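PDB 2NVV: acetyl-CoA hydrolase/transferase family protein from Porphyromonas gingivalis, which probably hydrolyses acetyl-CoA or transfers its coenzyme A to another carboxylate, and binds zinc. Local coordinates for residues 158-163 against 212-217; 171-176 against 330-335. One frame throughout, in Å; residues are numbered along the deposited sequence.

Interaction 1: 158-163 against 212-217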
ATOM      1  N   GLU A 158     -23.493  12.025 -24.085  1.00 11.60           N
ATOM      2  CA  GLU A 158     -23.953  13.375 -23.804  1.00 12.16           C
ATOM      3  C   GLU A 158     -22.961  14.326 -24.489  1.00 12.20           C
ATOM      4  O   GLU A 158     -21.835  14.475 -24.033  1.00 11.97           O
ATOM      5  CB  GLU A 158     -23.942  13.566 -22.293  1.00 11.86           C
ATOM      6  CG  GLU A 158     -24.868  14.618 -21.752  1.00 11.41           C
ATOM      7  CD  GLU A 158     -25.046  14.503 -20.243  1.00 12.50           C
ATOM      8  OE1 GLU A 158     -25.812  13.627 -19.777  1.00 11.13           O
ATOM      9  OE2 GLU A 158     -24.400  15.286 -19.523  1.00 13.25           O
ATOM     10  N   LEU A 159     -23.386  14.950 -25.588  1.00 11.56           N
ATOM     11  CA  LEU A 159     -22.538  15.861 -26.368  1.00 13.02           C
ATOM     12  C   LEU A 159     -22.605  17.303 -25.861  1.00 14.27           C
ATOM     13  O   LEU A 159     -23.539  18.041 -26.192  1.00 15.67           O
ATOM     14  CB  LEU A 159     -22.970  15.833 -27.831  1.00 12.67           C
ATOM     15  CG  LEU A 159     -21.925  15.811 -28.951  1.00 12.46           C
ATOM     16  CD1 LEU A 159     -22.606  16.209 -30.242  1.00 11.23           C
ATOM     17  CD2 LEU A 159     -20.783  16.753 -28.668  1.00 12.64           C
ATOM     18  N   ASN A 160     -21.601  17.709 -25.085  1.00 14.49           N
ATOM     19  CA  ASN A 160     -21.562  19.051 -24.507  1.00 13.76           C
ATOM     20  C   ASN A 160     -21.066  20.153 -25.448  1.00 13.62           C
ATOM     21  O   ASN A 160     -19.979  20.078 -26.003  1.00 12.32           O
ATOM     22  CB  ASN A 160     -20.696  19.043 -23.249  1.00 14.25           C
ATOM     23  CG  ASN A 160     -21.042  20.164 -22.302  1.00 14.70           C
ATOM     24  OD1 ASN A 160     -21.454  21.239 -22.726  1.00 15.39           O
ATOM     25  ND2 ASN A 160     -20.867  19.925 -21.009  1.00 15.43           N
ATOM     26  N   ASP A 161     -21.884  21.186 -25.598  1.00 14.03           N
ATOM     27  CA  ASP A 161     -21.589  22.354 -26.430  1.00 14.81           C
ATOM     28  C   ASP A 161     -20.306  23.082 -26.024  1.00 14.65           C
ATOM     29  O   ASP A 161     -19.516  23.490 -26.860  1.00 13.87           O
ATOM     30  CB  ASP A 161     -22.732  23.365 -26.306  1.00 16.16           C
ATOM     31  CG  ASP A 161     -23.589  23.422 -27.531  1.00 19.19           C
ATOM     32  OD1 ASP A 161     -23.039  23.737 -28.604  1.00 21.09           O
ATOM     33  OD2 ASP A 161     -24.806  23.154 -27.428  1.00 21.31           O
ATOM     34  N   LYS A 162     -20.135  23.247 -24.718  1.00 14.71           N
ATOM     35  CA  LYS A 162     -19.015  23.972 -24.141  1.00 14.54           C
ATOM     36  C   LYS A 162     -17.605  23.414 -24.291  1.00 14.04           C
ATOM     37  O   LYS A 162     -16.629  24.119 -24.022  1.00 13.68           O
ATOM     38  CB  LYS A 162     -19.312  24.218 -22.664  1.00 14.35           C
ATOM     39  CG  LYS A 162     -20.583  25.031 -22.428  1.00 15.15           C
ATOM     40  CD  LYS A 162     -20.636  26.244 -23.354  1.00 15.30           C
ATOM     41  CE  LYS A 162     -21.484  27.364 -22.785  1.00 16.75           C
ATOM     42  NZ  LYS A 162     -22.850  26.904 -22.438  1.00 17.57           N
ATOM     43  N   HIS A 163     -17.477  22.165 -24.716  1.00 12.82           N
ATOM     44  CA  HIS A 163     -16.148  21.590 -24.876  1.00 12.26           C
ATOM     45  C   HIS A 163     -15.866  21.300 -26.340  1.00 12.28           C
ATOM     46  O   HIS A 163     -16.483  20.416 -26.938  1.00 13.07           O
ATOM     47  CB  HIS A 163     -16.011  20.331 -24.029  1.00 11.44           C
ATOM     48  CG  HIS A 163     -16.178  20.579 -22.561  1.00 10.86           C
ATOM     49  ND1 HIS A 163     -17.402  20.530 -21.924  1.00 10.44           N
ATOM     50  CD2 HIS A 163     -15.276  20.908 -21.608  1.00  9.79           C
ATOM     51  CE1 HIS A 163     -17.245  20.816 -20.644  1.00  8.48           C
ATOM     52  NE2 HIS A 163     -15.963  21.051 -20.427  1.00  9.25           N
ATOM     53  N   THR A 212     -26.097  18.635 -25.136  1.00  8.34           N
ATOM     54  CA  THR A 212     -26.162  19.491 -23.960  1.00  8.88           C
ATOM     55  C   THR A 212     -25.253  20.693 -24.150  1.00  8.44           C
ATOM     56  O   THR A 212     -24.478  20.763 -25.100  1.00  7.98           O
ATOM     57  CB  THR A 212     -25.702  18.754 -22.674  1.00  8.58           C
ATOM     58  OG1 THR A 212     -24.288  18.528 -22.730  1.00  8.57           O
ATOM     59  CG2 THR A 212     -26.422  17.412 -22.538  1.00  7.89           C
ATOM     60  N   SER A 213     -25.371  21.649 -23.241  1.00  9.52           N
ATOM     61  CA  SER A 213     -24.539  22.838 -23.267  1.00  9.08           C
ATOM     62  C   SER A 213     -24.387  23.182 -21.806  1.00  9.92           C
ATOM     63  O   SER A 213     -25.179  23.923 -21.247  1.00  8.66           O
ATOM     64  CB  SER A 213     -25.230  23.970 -24.020  1.00 10.21           C
ATOM     65  OG  SER A 213     -24.345  25.062 -24.191  1.00 10.89           O
ATOM     66  N   GLU A 214     -23.379  22.605 -21.176  1.00 10.78           N
ATOM     67  CA  GLU A 214     -23.154  22.828 -19.758  1.00 10.26           C
ATOM     68  C   GLU A 214     -21.785  23.441 -19.495  1.00 10.52           C
ATOM     69  O   GLU A 214     -20.747  22.826 -19.748  1.00  9.89           O
ATOM     70  CB  GLU A 214     -23.296  21.500 -18.994  1.00 12.43           C
ATOM     71  CG  GLU A 214     -24.625  20.794 -19.233  1.00 13.25           C
ATOM     72  CD  GLU A 214     -25.799  21.543 -18.635  1.00 13.71           C
ATOM     73  OE1 GLU A 214     -26.943  21.319 -19.083  1.00 14.53           O
ATOM     74  OE2 GLU A 214     -25.582  22.348 -17.704  1.00 12.85           O
ATOM     75  N   PRO A 215     -21.769  24.679 -18.985  1.00 11.18           N
ATOM     76  CA  PRO A 215     -20.521  25.380 -18.685  1.00 10.00           C
ATOM     77  C   PRO A 215     -19.948  24.954 -17.342  1.00  9.85           C
ATOM     78  O   PRO A 215     -20.646  24.368 -16.534  1.00 10.09           O
ATOM     79  CB  PRO A 215     -20.952  26.841 -18.683  1.00  9.75           C
ATOM     80  CG  PRO A 215     -22.316  26.756 -18.065  1.00 10.58           C
ATOM     81  CD  PRO A 215     -22.930  25.569 -18.785  1.00 11.69           C
ATOM     82  N   ASN A 216     -18.667  25.248 -17.125  1.00  9.81           N
ATOM     83  CA  ASN A 216     -17.982  24.931 -15.873  1.00 10.10           C
ATOM     84  C   ASN A 216     -18.503  25.894 -14.818  1.00 11.27           C
ATOM     85  O   ASN A 216     -18.916  27.016 -15.154  1.00 13.03           O
ATOM     86  CB  ASN A 216     -16.468  25.143 -16.014  1.00  9.50           C
ATOM     87  CG  ASN A 216     -15.743  23.921 -16.546  1.00  8.79           C
ATOM     88  OD1 ASN A 216     -16.147  23.314 -17.542  1.00  8.06           O
ATOM     89  ND2 ASN A 216     -14.648  23.560 -15.887  1.00 10.06           N
ATOM     90  N   ASP A 217     -18.500  25.475 -13.553  1.00 18.46           N
ATOM     91  CA  ASP A 217     -18.946  26.381 -12.496  1.00 18.46           C
ATOM     92  C   ASP A 217     -17.816  27.384 -12.343  1.00 18.46           C
ATOM     93  O   ASP A 217     -16.714  27.152 -12.852  1.00 18.46           O
ATOM     94  CB  ASP A 217     -19.135  25.654 -11.165  1.00 18.46           C
ATOM     95  CG  ASP A 217     -20.308  24.700 -11.178  1.00 18.46           C
ATOM     96  OD1 ASP A 217     -20.196  23.624 -11.822  1.00 18.46           O
ATOM     97  OD2 ASP A 217     -21.339  25.038 -10.539  1.00 18.46           O
TER

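Interaction 2: 171-176 against 330-335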
ATOM      1  N   HIS A 171      -5.889  13.995 -24.234  1.00 11.25           N
ATOM      2  CA  HIS A 171      -6.122  12.770 -23.483  1.00  9.13           C
ATOM      3  C   HIS A 171      -5.195  11.694 -24.030  1.00  8.37           C
ATOM      4  O   HIS A 171      -4.758  11.758 -25.187  1.00  8.01           O
ATOM      5  CB  HIS A 171      -7.571  12.283 -23.626  1.00  7.80           C
ATOM      6  CG  HIS A 171      -8.600  13.367 -23.555  1.00  7.99           C
ATOM      7  ND1 HIS A 171      -8.994  14.094 -24.659  1.00  7.29           N
ATOM      8  CD2 HIS A 171      -9.317  13.851 -22.511  1.00  7.22           C
ATOM      9  CE1 HIS A 171      -9.907  14.977 -24.300  1.00  6.39           C
ATOM     10  NE2 HIS A 171     -10.122  14.850 -23.002  1.00  6.39           N
ATOM     11  N   ASP A 172      -4.897  10.714 -23.188  1.00  7.38           N
ATOM     12  CA  ASP A 172      -4.065   9.577 -23.560  1.00  6.77           C
ATOM     13  C   ASP A 172      -4.866   8.407 -22.997  1.00  7.20           C
ATOM     14  O   ASP A 172      -4.767   8.068 -21.822  1.00  8.12           O
ATOM     15  CB  ASP A 172      -2.682   9.689 -22.911  1.00  7.53           C
ATOM     16  CG  ASP A 172      -1.674   8.732 -23.520  1.00  6.39           C
ATOM     17  OD1 ASP A 172      -1.851   8.375 -24.700  1.00  6.39           O
ATOM     18  OD2 ASP A 172      -0.705   8.345 -22.831  1.00  6.39           O
ATOM     19  N   LEU A 173      -5.699   7.826 -23.852  1.00  6.58           N
ATOM     20  CA  LEU A 173      -6.584   6.734 -23.454  1.00  7.32           C
ATOM     21  C   LEU A 173      -6.145   5.346 -23.871  1.00  7.59           C
ATOM     22  O   LEU A 173      -5.701   5.137 -24.994  1.00  8.32           O
ATOM     23  CB  LEU A 173      -8.002   6.968 -24.000  1.00  6.91           C
ATOM     24  CG  LEU A 173      -8.827   8.210 -23.624  1.00  6.39           C
ATOM     25  CD1 LEU A 173      -8.630   8.574 -22.165  1.00  6.82           C
ATOM     26  CD2 LEU A 173      -8.420   9.360 -24.491  1.00  6.39           C
ATOM     27  N   CYS A 174      -6.283   4.399 -22.948  1.00  7.86           N
ATOM     28  CA  CYS A 174      -5.948   3.011 -23.212  1.00  7.98           C
ATOM     29  C   CYS A 174      -6.099   2.148 -21.974  1.00  8.27           C
ATOM     30  O   CYS A 174      -6.407   2.634 -20.885  1.00  6.39           O
ATOM     31  CB  CYS A 174      -4.518   2.869 -23.783  1.00  8.82           C
ATOM     32  SG  CYS A 174      -3.151   3.531 -22.778  1.00 14.75           S
ATOM     33  N   GLU A 175      -5.895   0.852 -22.176  1.00  7.61           N
ATOM     34  CA  GLU A 175      -5.959  -0.143 -21.124  1.00  7.30           C
ATOM     35  C   GLU A 175      -4.871  -1.135 -21.449  1.00  7.06           C
ATOM     36  O   GLU A 175      -4.555  -1.348 -22.613  1.00  6.39           O
ATOM     37  CB  GLU A 175      -7.292  -0.878 -21.141  1.00  8.40           C
ATOM     38  CG  GLU A 175      -8.486  -0.020 -20.818  1.00 10.19           C
ATOM     39  CD  GLU A 175      -9.765  -0.815 -20.830  1.00 11.23           C
ATOM     40  OE1 GLU A 175     -10.135  -1.313 -21.920  1.00 10.04           O
ATOM     41  OE2 GLU A 175     -10.390  -0.940 -19.747  1.00 12.72           O
ATOM     42  N   PRO A 176      -4.280  -1.757 -20.425  1.00  6.39           N
ATOM     43  CA  PRO A 176      -3.220  -2.737 -20.677  1.00  6.39           C
ATOM     44  C   PRO A 176      -3.813  -4.137 -20.775  1.00  6.47           C
ATOM     45  O   PRO A 176      -4.963  -4.359 -20.407  1.00  6.39           O
ATOM     46  CB  PRO A 176      -2.332  -2.589 -19.452  1.00  6.39           C
ATOM     47  CG  PRO A 176      -3.348  -2.387 -18.374  1.00  8.18           C
ATOM     48  CD  PRO A 176      -4.344  -1.412 -18.991  1.00  6.39           C
ATOM     49  N   LEU A 330      -4.378  14.289 -19.947  1.00  6.39           N
ATOM     50  CA  LEU A 330      -5.304  13.604 -19.055  1.00  6.39           C
ATOM     51  C   LEU A 330      -5.312  12.102 -19.331  1.00  6.39           C
ATOM     52  O   LEU A 330      -5.428  11.668 -20.482  1.00  6.39           O
ATOM     53  CB  LEU A 330      -6.711  14.185 -19.206  1.00  7.08           C
ATOM     54  CG  LEU A 330      -6.844  15.691 -18.970  1.00  6.39           C
ATOM     55  CD1 LEU A 330      -8.300  16.083 -19.032  1.00  6.39           C
ATOM     56  CD2 LEU A 330      -6.279  16.059 -17.625  1.00  6.39           C
ATOM     57  N   ARG A 331      -5.193  11.317 -18.261  1.00  7.35           N
ATOM     58  CA  ARG A 331      -5.149   9.861 -18.360  1.00  6.39           C
ATOM     59  C   ARG A 331      -6.221   9.190 -17.496  1.00  6.39           C
ATOM     60  O   ARG A 331      -6.819   9.820 -16.614  1.00  6.39           O
ATOM     61  CB  ARG A 331      -3.784   9.348 -17.893  1.00  6.39           C
ATOM     62  CG  ARG A 331      -2.562  10.079 -18.441  1.00  6.72           C
ATOM     63  CD  ARG A 331      -1.339   9.685 -17.626  1.00  6.39           C
ATOM     64  NE  ARG A 331      -0.116  10.384 -18.013  1.00  6.39           N
ATOM     65  CZ  ARG A 331       0.642  10.041 -19.051  1.00  6.39           C
ATOM     66  NH1 ARG A 331       1.741  10.732 -19.332  1.00  6.39           N
ATOM     67  NH2 ARG A 331       0.306   9.001 -19.810  1.00  6.39           N
ATOM     68  N   PRO A 332      -6.488   7.898 -17.752  1.00  7.40           N
ATOM     69  CA  PRO A 332      -7.491   7.191 -16.951  1.00  6.79           C
ATOM     70  C   PRO A 332      -6.815   7.038 -15.600  1.00  6.39           C
ATOM     71  O   PRO A 332      -5.599   6.992 -15.544  1.00  6.39           O
ATOM     72  CB  PRO A 332      -7.633   5.854 -17.677  1.00  6.39           C
ATOM     73  CG  PRO A 332      -7.236   6.178 -19.097  1.00  6.39           C
ATOM     74  CD  PRO A 332      -6.040   7.062 -18.879  1.00  6.39           C
ATOM     75  N   GLN A 333      -7.583   6.959 -14.520  1.00  6.39           N
ATOM     76  CA  GLN A 333      -6.998   6.835 -13.183  1.00  6.54           C
ATOM     77  C   GLN A 333      -6.168   5.557 -13.049  1.00  6.39           C
ATOM     78  O   GLN A 333      -5.337   5.418 -12.145  1.00  6.39           O
ATOM     79  CB  GLN A 333      -8.102   6.883 -12.119  1.00  6.39           C
ATOM     80  CG  GLN A 333      -9.102   5.745 -12.178  1.00  6.39           C
ATOM     81  CD  GLN A 333     -10.389   6.085 -11.446  1.00  6.39           C
ATOM     82  OE1 GLN A 333     -11.119   6.991 -11.852  1.00  6.79           O
ATOM     83  NE2 GLN A 333     -10.671   5.370 -10.365  1.00  6.39           N
ATOM     84  N   GLU A 334      -6.382   4.621 -13.963  1.00  6.39           N
ATOM     85  CA  GLU A 334      -5.619   3.388 -13.938  1.00  6.39           C
ATOM     86  C   GLU A 334      -4.164   3.723 -14.198  1.00  6.39           C
ATOM     87  O   GLU A 334      -3.267   3.028 -13.739  1.00  7.04           O
ATOM     88  CB  GLU A 334      -6.133   2.417 -15.003  1.00  6.39           C
ATOM     89  CG  GLU A 334      -5.174   1.282 -15.317  1.00  6.42           C
ATOM     90  CD  GLU A 334      -5.864   0.075 -15.928  1.00  6.96           C
ATOM     91  OE1 GLU A 334      -6.783   0.251 -16.760  1.00  6.56           O
ATOM     92  OE2 GLU A 334      -5.469  -1.058 -15.576  1.00  7.80           O
ATOM     93  N   TYR A 335      -3.938   4.801 -14.937  1.00  6.39           N
ATOM     94  CA  TYR A 335      -2.584   5.246 -15.252  1.00  6.39           C
ATOM     95  C   TYR A 335      -2.120   6.441 -14.430  1.00  6.61           C
ATOM     96  O   TYR A 335      -0.998   6.455 -13.953  1.00  7.41           O
ATOM     97  CB  TYR A 335      -2.467   5.578 -16.727  1.00  6.39           C
ATOM     98  CG  TYR A 335      -2.524   4.358 -17.609  1.00  6.39           C
ATOM     99  CD1 TYR A 335      -3.746   3.808 -18.005  1.00  6.39           C
ATOM    100  CD2 TYR A 335      -1.347   3.734 -18.030  1.00  6.39           C
ATOM    101  CE1 TYR A 335      -3.789   2.670 -18.799  1.00  6.51           C
ATOM    102  CE2 TYR A 335      -1.380   2.599 -18.818  1.00  6.58           C
ATOM    103  CZ  TYR A 335      -2.598   2.070 -19.203  1.00  6.39           C
ATOM    104  OH  TYR A 335      -2.605   0.945 -19.994  1.00  6.39           O
TER

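Interaction 1: 158-163 against 212-217
Asn160 OD1 is the best-held polar atom, gripped by two backbone N-H groups. One comes across the contact: Glu214 N lies 2.8 Å from Asn160 OD1, and the bond is nearly straight at 168°. The other comes from its own segment, Lys162 N at 3.1 Å from Asn160 OD1, which closes an Asx turn inside the type I turn from Asn160 to His163. Both donors stand above the plane of the amide carbonyl. CG of Asn160 is anti to the backbone N (chi1 -156°), which swings the amide across to Glu214. Its other end is used too: Asn160 ND2 donates to a lone pair of Glu214 O at 3.2 Å, close to the amide plane, and also to Glu126. The side chain therefore pairs with both the N-H and the C=O of Glu214, as a neighbouring strand would, and its rotation is fixed.

Just before this, the main chains run parallel. Thr212 N reaches Leu159 O at 2.8 Å in an almost linear bond (175°), and Asp161 N reaches Thr212 O at 2.7 Å. Thr212 OG1 sits between its own N and C, over Asn160 CA, while its methyl CG2 meets Glu158 CG. Farther out, the bent Lys162 chain runs alongside Pro215 and brings NZ to within 2.9 Å of Ser213 OG, a bond on the solvent-exposed side, beside Asp161. The carboxylates of Glu158 and Glu214 have their main partners elsewhere, Lys33 N and Arg66.

This lies at the carboxyl ends of neighbouring strands of a parallel sheet: strand 154-160 lies between strands 122-127 and 206-212, and the loop leaving 206-212, on its way to helix 226-245, packs against helix 311-318, where Pro215 touches Arg311 and Asn216 touches Ile314.

Interaction 2: 171-176 against 330-335
Tyr335 and Pro176 meet tip to tip: the phenol oxygen points into the proline ring, with Tyr335 OH 3.1 Å from Pro176 CD. Pro176 N lies nearby but has no hydrogen to share, so this is packing alone. Glu334 comes to the same proline, also tip to tip, its extended chain setting OE2 3.6 Å from Pro176 CD; that carboxylate is paired with Arg113. Cys174 approaches the Tyr335 ring obliquely, its SG 4.4 Å from the ring centroid and 32° off the normal. The CA of Glu175 lies at the ring's edge.

At the other end, Asp172 N donates to Leu330 O at 2.9 Å, nearly along the C=O axis, and the Asp172 and Arg331 side chains run side by side in the same direction. Their flat groups are turned 68° apart, so the salt bridge, Asp172 OD2 to Arg331 NH2 at 3.3 Å, is not a flat two-pronged pairing. Both have further partners: Gly195 and Ile194 N-H for the aspartate, Ser303 and the carbonyls of Pro190 and Asp192 for the arginine. Between the two ends, the Leu173 and Pro332 side chains cross obliquely, Leu173 CD1 coming to 4.1 Å from Pro332 CG.

A single backbone bridge, His171 with Leu330, thus gives way to side-chain packing at Pro332, the N-cap of helix 333-336, joining an N-terminal-region loop to the C-terminal region, with helices 108-113 and 145-151 beside it.

Interactions 1 and 2 do not touch; their centres are 22 Å apart and their nearest atoms about 8 Å. Along the chain their segments alternate, since 171-176 follows 158-163 and precedes 212-217. The chain leaving the sheet at 158-163 thus supplies both contacts, first against the end of the adjacent strand of the sheet, 206-212, and then against residues 330-335, in the C-terminal acetyl-CoA hydrolase/transferase region. Both also border the same loop, for His163 touches Thr139 and His171 NE2 donates to Thr139 O. Interaction 1 lies away from the predicted catalytic and CoA-binding residues and from the zinc sites, whereas the Leu330 side chain is about 10 Å from that of Glu284, the predicted thioester-forming residue.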